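Local coordinates for protein Mn transporter subunit (PDB 3UJP) that probably serves as the solute-binding subunit of a manganese ABC transporter, capturing the metal ion for delivery to the membrane permease, at residues Ala81-Leu85 and Ala149-Leu153; Asn47-Leu53 and Tyr160-Ala165. The contacts are given in a common frame with arbitrary orientation. Numbering follows the deposited sequence.

Interaction 1: Ala81-Leu85 and Ala149-Leu153; sequences ADLIL and AFVEL. With ZN (zinc ion), chain F.
Leu83 reaches from its strand across the last turn of helix 136-153, overlapping Ala149, Phe150 and Leu153. Residues 83-85 are extended, residues 149-153 helical (Leu153 N to Ala149 O, 3.0 Å), and the two short axes run nearly antiparallel, at 177°, with a closest approach of 10.6 Å. Leu83 therefore lies opposite Leu153 and Leu85 opposite Ala149. Strand alternation sends Leu83 and Leu85 toward the helix and Ile84 out of reach. Leu83, with chi1 t and chi2 p, brings CB to 3.9 Å from Leu153 CD1 and CD2 to 4.2 Å from Ala149 CB; the small alanine lets the layers approach. Leu85 CD2 lies 3.6 Å from Phe150 CE1. Leu153 (t, p) also brings CD1 to 3.3 Å from Asp82 O. Asp82 turns its carboxylate away, OD2 binding zinc at 2.2 Å. With no hydrogen bond between the segments, leucines, an alanine and the Phe150 ring fill the interface of the helix against a parallel sheet, the layer packing of an alpha/beta lobe in this family.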
loop_
_atom_site.group_PDB
_atom_site.type_symbol
_atom_site.label_atom_id
_atom_site.label_comp_id
_atom_site.label_asym_id
_atom_site.label_seq_id
_atom_site.Cartn_x
_atom_site.Cartn_y
_atom_site.Cartn_z
ATOM N N ALA A 81 1.887 13.531 7.411
ATOM C CA ALA A 81 3.034 12.677 7.209
ATOM C C ALA A 81 3.840 12.638 8.513
ATOM O O ALA A 81 3.686 13.535 9.333
ATOM C CB ALA A 81 3.860 13.239 6.078
ATOM N N ASP A 82 4.680 11.615 8.715
ATOM C CA ASP A 82 5.509 11.507 9.933
ATOM C C ASP A 82 6.958 11.929 9.664
ATOM O O ASP A 82 7.788 11.978 10.580
ATOM C CB ASP A 82 5.473 10.087 10.555
ATOM C CG ASP A 82 4.044 9.586 10.860
ATOM O OD1 ASP A 82 3.384 9.082 9.927
ATOM O OD2 ASP A 82 3.571 9.674 12.025
ATOM N N LEU A 83 7.249 12.223 8.401
ATOM C CA LEU A 83 8.572 12.669 7.963
ATOM C C LEU A 83 8.520 13.081 6.500
ATOM O O LEU A 83 7.820 12.466 5.706
ATOM C CB LEU A 83 9.626 11.571 8.126
ATOM C CG LEU A 83 10.974 11.857 7.441
ATOM C CD1 LEU A 83 11.590 13.145 7.941
ATOM C CD2 LEU A 83 11.943 10.716 7.636
ATOM N N ILE A 84 9.265 14.119 6.142
ATOM C CA ILE A 84 9.215 14.657 4.788
ATOM C C ILE A 84 10.609 14.830 4.246
ATOM O O ILE A 84 11.423 15.570 4.785
ATOM C CB ILE A 84 8.462 15.999 4.718
ATOM C CG1 ILE A 84 6.954 15.781 4.922
ATOM C CG2 ILE A 84 8.738 16.684 3.387
ATOM C CD1 ILE A 84 6.237 16.961 5.544
ATOM N N LEU A 85 10.863 14.129 3.157
ATOM C CA LEU A 85 12.187 13.969 2.596
ATOM C C LEU A 85 12.233 14.739 1.305
ATOM O O LEU A 85 11.391 14.526 0.432
ATOM C CB LEU A 85 12.409 12.490 2.292
ATOM C CG LEU A 85 13.284 11.710 3.258
ATOM C CD1 LEU A 85 13.077 12.240 4.642
ATOM C CD2 LEU A 85 12.943 10.251 3.161
ATOM N N ALA A 149 17.750 8.581 8.009
ATOM C CA ALA A 149 16.525 9.309 8.308
ATOM C C ALA A 149 15.471 8.348 8.802
ATOM O O ALA A 149 14.645 8.711 9.642
ATOM C CB ALA A 149 16.038 10.036 7.083
ATOM N N PHE A 150 15.517 7.124 8.262
ATOM C CA PHE A 150 14.541 6.068 8.559
ATOM C C PHE A 150 14.837 5.313 9.855
ATOM O O PHE A 150 13.906 4.859 10.524
ATOM C CB PHE A 150 14.496 5.039 7.437
ATOM C CG PHE A 150 13.771 5.487 6.222
ATOM C CD1 PHE A 150 13.383 6.787 6.066
ATOM C CD2 PHE A 150 13.479 4.587 5.225
ATOM C CE1 PHE A 150 12.722 7.180 4.944
ATOM C CE2 PHE A 150 12.819 4.970 4.112
ATOM C CZ PHE A 150 12.440 6.270 3.968
ATOM N N VAL A 151 16.118 5.138 10.189
ATOM C CA VAL A 151 16.490 4.472 11.439
ATOM C C VAL A 151 16.066 5.326 12.642
ATOM O O VAL A 151 15.584 4.789 13.653
ATOM C CB VAL A 151 17.993 4.157 11.525
ATOM C CG1 VAL A 151 18.454 3.478 10.271
ATOM C CG2 VAL A 151 18.797 5.430 11.769
ATOM N N GLU A 152 16.243 6.648 12.522
ATOM C CA GLU A 152 15.782 7.590 13.535
ATOM C C GLU A 152 14.278 7.688 13.496
ATOM O O GLU A 152 13.634 7.664 14.535
ATOM C CB GLU A 152 16.385 8.969 13.323
ATOM C CG GLU A 152 17.894 8.963 13.299
ATOM C CD GLU A 152 18.446 10.320 12.905
ATOM O OE1 GLU A 152 17.629 11.260 12.799
ATOM O OE2 GLU A 152 19.679 10.452 12.696
ATOM N N LEU A 153 13.706 7.787 12.304
ATOM C CA LEU A 153 12.242 7.789 12.216
ATOM C C LEU A 153 11.627 6.555 12.894
ATOM O O LEU A 153 10.767 6.693 13.775
ATOM C CB LEU A 153 11.715 7.906 10.775
ATOM C CG LEU A 153 10.185 8.128 10.846
ATOM C CD1 LEU A 153 9.854 9.529 11.406
ATOM C CD2 LEU A 153 9.413 7.882 9.545
HETATM ZN ZN ZN F . 1.409 9.810 12.400
#

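Interaction 2: Asn47-Leu53 and Tyr160-Ala165; sequences NVAGDKL and YYNANA. With ZN (zinc ion), chain H.
Helix 39-49 ends here: Gly50 leaves helical geometry with phi/psi 80/-148, and a type II' turn runs from Ala49 to Lys52, whose N lies 3.3 Å from Ala49 O. Residues 160-165 remain helical, approaching at Val48 and Asn164 (CA atoms 4.9 Å apart). A side chain on Gly50 would jam against Ala49 O and crowd Asn164 ND2, so glycine fits. Asn164 (chi1 m) donates from ND2 to Val48 O at 3.0 Å, a polar partner for the helix end. Tyr161 (m) puts its ring edge near Val48 O, CE1 3.8 Å from Ala49 CA and OH 3.1 Å from Leu53 CD2. Lys52 places CE over the Tyr160 face, 3.3 Å from the centroid, a CH-pi contact. Lys52 NZ forms a salt bridge with Asp51 OD1 (3.0 Å), while Asp51 OD2 binds zinc (2.5 Å) together with Glu30 of a neighbouring subunit. Thus apolar packing and one amide hydrogen bond join the end of helix 39-49 and its following turn to helix 158-183, beside a charged, metal-binding edge.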
loop_
_atom_site.group_PDB
_atom_site.type_symbol
_atom_site.label_atom_id
_atom_site.label_comp_id
_atom_site.label_asym_id
_atom_site.label_seq_id
_atom_site.Cartn_x
_atom_site.Cartn_y
_atom_site.Cartn_z
ATOM N N ASN A 47 12.562 2.274 -2.147
ATOM C CA ASN A 47 13.499 1.179 -2.269
ATOM C C ASN A 47 14.317 0.895 -1.027
ATOM O O ASN A 47 14.829 -0.200 -0.899
ATOM C CB ASN A 47 14.355 1.291 -3.534
ATOM C CG ASN A 47 13.837 0.386 -4.647
ATOM O OD1 ASN A 47 13.905 -0.834 -4.519
ATOM N ND2 ASN A 47 13.297 0.977 -5.724
ATOM N N VAL A 48 14.394 1.838 -0.092
ATOM C CA VAL A 48 15.057 1.596 1.198
ATOM C C VAL A 48 14.052 1.208 2.286
ATOM O O VAL A 48 14.403 0.602 3.304
ATOM C CB VAL A 48 15.820 2.832 1.695
ATOM C CG1 VAL A 48 16.297 2.624 3.123
ATOM C CG2 VAL A 48 16.988 3.165 0.775
ATOM N N ALA A 49 12.791 1.565 2.083
ATOM C CA ALA A 49 11.787 1.391 3.135
ATOM C C ALA A 49 11.085 0.031 3.051
ATOM O O ALA A 49 10.831 -0.618 4.055
ATOM C CB ALA A 49 10.772 2.521 3.092
ATOM N N GLY A 50 10.785 -0.415 1.849
ATOM C CA GLY A 50 10.207 -1.722 1.714
ATOM C C GLY A 50 8.758 -1.571 2.028
ATOM O O GLY A 50 8.162 -0.529 1.745
ATOM N N ASP A 51 8.197 -2.631 2.595
ATOM C CA ASP A 51 6.832 -2.597 3.051
ATOM C C ASP A 51 6.745 -2.117 4.501
ATOM O O ASP A 51 5.642 -2.069 5.072
ATOM C CB ASP A 51 6.108 -3.931 2.802
ATOM C CG ASP A 51 6.934 -5.148 3.184
ATOM O OD1 ASP A 51 7.714 -5.112 4.162
ATOM O OD2 ASP A 51 6.782 -6.190 2.520
ATOM N N LYS A 52 7.898 -1.722 5.060
ATOM C CA LYS A 52 7.984 -1.134 6.422
ATOM C C LYS A 52 7.467 0.316 6.636
ATOM O O LYS A 52 6.981 0.620 7.716
ATOM C CB LYS A 52 9.400 -1.236 6.983
ATOM C CG LYS A 52 9.922 -2.634 7.059
ATOM C CD LYS A 52 8.980 -3.524 7.855
ATOM C CE LYS A 52 9.425 -4.979 7.850
ATOM N NZ LYS A 52 9.542 -5.516 6.451
ATOM N N LEU A 53 7.607 1.203 5.645
ATOM C CA LEU A 53 6.982 2.536 5.654
ATOM C C LEU A 53 6.105 2.659 4.420
ATOM O O LEU A 53 6.096 1.780 3.544
ATOM C CB LEU A 53 8.023 3.655 5.610
ATOM C CG LEU A 53 9.091 3.692 6.709
ATOM C CD1 LEU A 53 9.963 4.941 6.610
ATOM C CD2 LEU A 53 8.487 3.586 8.105
ATOM N N TYR A 160 15.846 -3.817 8.674
ATOM C CA TYR A 160 15.317 -3.763 7.322
ATOM C C TYR A 160 15.947 -2.636 6.494
ATOM O O TYR A 160 16.481 -2.902 5.414
ATOM C CB TYR A 160 13.793 -3.659 7.348
ATOM C CG TYR A 160 13.110 -4.883 7.944
ATOM C CD1 TYR A 160 12.965 -5.034 9.321
ATOM C CD2 TYR A 160 12.606 -5.884 7.128
ATOM C CE1 TYR A 160 12.336 -6.156 9.868
ATOM C CE2 TYR A 160 11.984 -7.014 7.663
ATOM C CZ TYR A 160 11.846 -7.143 9.034
ATOM O OH TYR A 160 11.218 -8.264 9.552
ATOM N N TYR A 161 15.912 -1.394 6.986
ATOM C CA TYR A 161 16.523 -0.269 6.249
ATOM C C TYR A 161 17.974 -0.501 5.841
ATOM O O TYR A 161 18.370 -0.167 4.719
ATOM C CB TYR A 161 16.385 1.053 7.007
ATOM C CG TYR A 161 14.964 1.303 7.423
ATOM C CD1 TYR A 161 13.951 1.204 6.506
ATOM C CD2 TYR A 161 14.624 1.540 8.750
ATOM C CE1 TYR A 161 12.648 1.385 6.876
ATOM C CE2 TYR A 161 13.331 1.703 9.128
ATOM C CZ TYR A 161 12.336 1.635 8.184
ATOM O OH TYR A 161 11.004 1.817 8.520
ATOM N N ASN A 162 18.775 -1.071 6.728
ATOM C CA ASN A 162 20.140 -1.375 6.338
ATOM C C ASN A 162 20.171 -2.438 5.260
ATOM O O ASN A 162 20.939 -2.361 4.306
ATOM C CB ASN A 162 20.938 -1.843 7.540
ATOM C CG ASN A 162 20.882 -0.864 8.670
ATOM O OD1 ASN A 162 19.961 -0.897 9.489
ATOM N ND2 ASN A 162 21.863 0.038 8.716
ATOM N N ALA A 163 19.325 -3.441 5.423
ATOM C CA ALA A 163 19.292 -4.550 4.502
ATOM C C ALA A 163 18.798 -4.110 3.145
ATOM O O ALA A 163 19.233 -4.641 2.139
ATOM C CB ALA A 163 18.407 -5.617 5.035
ATOM N N ASN A 164 17.869 -3.159 3.113
ATOM C CA ASN A 164 17.358 -2.644 1.851
ATOM C C ASN A 164 18.375 -1.679 1.273
ATOM O O ASN A 164 18.613 -1.661 0.078
ATOM C CB ASN A 164 16.009 -1.924 2.035
ATOM C CG ASN A 164 14.883 -2.854 2.480
ATOM O OD1 ASN A 164 14.905 -4.041 2.204
ATOM N ND2 ASN A 164 13.885 -2.303 3.162
ATOM N N ALA A 165 18.985 -0.872 2.127
ATOM C CA ALA A 165 19.926 0.128 1.644
ATOM C C ALA A 165 21.144 -0.581 1.081
ATOM O O ALA A 165 21.634 -0.240 0.010
ATOM C CB ALA A 165 20.326 1.067 2.759
HETATM ZN ZN ZN H . 8.119 -7.685 3.977
#

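Phe150 joins the two contacts, whose centres are 12 Å apart. From interaction 1 the ring of Phe150 reaches into interaction 2, with Phe150 CE2 3.4 Å from Ala49 CB and 3.8 Å from Leu53 CD1, and Phe150 CD2 4.0 Å from Val48 CG1; it also meets the Tyr161 ring edge-to-face. One hydrophobic core thus continues from the parallel sheet through helix 136-153 to the end of helix 39-49 and the start of helix 158-183, the next helix in the chain. Each contact carries a zinc-binding aspartate, Asp82 or Asp51, and the second site is shared with another subunit. These zinc ions are distinct from the manganese site of His66, His131, Glu197 and Asp272.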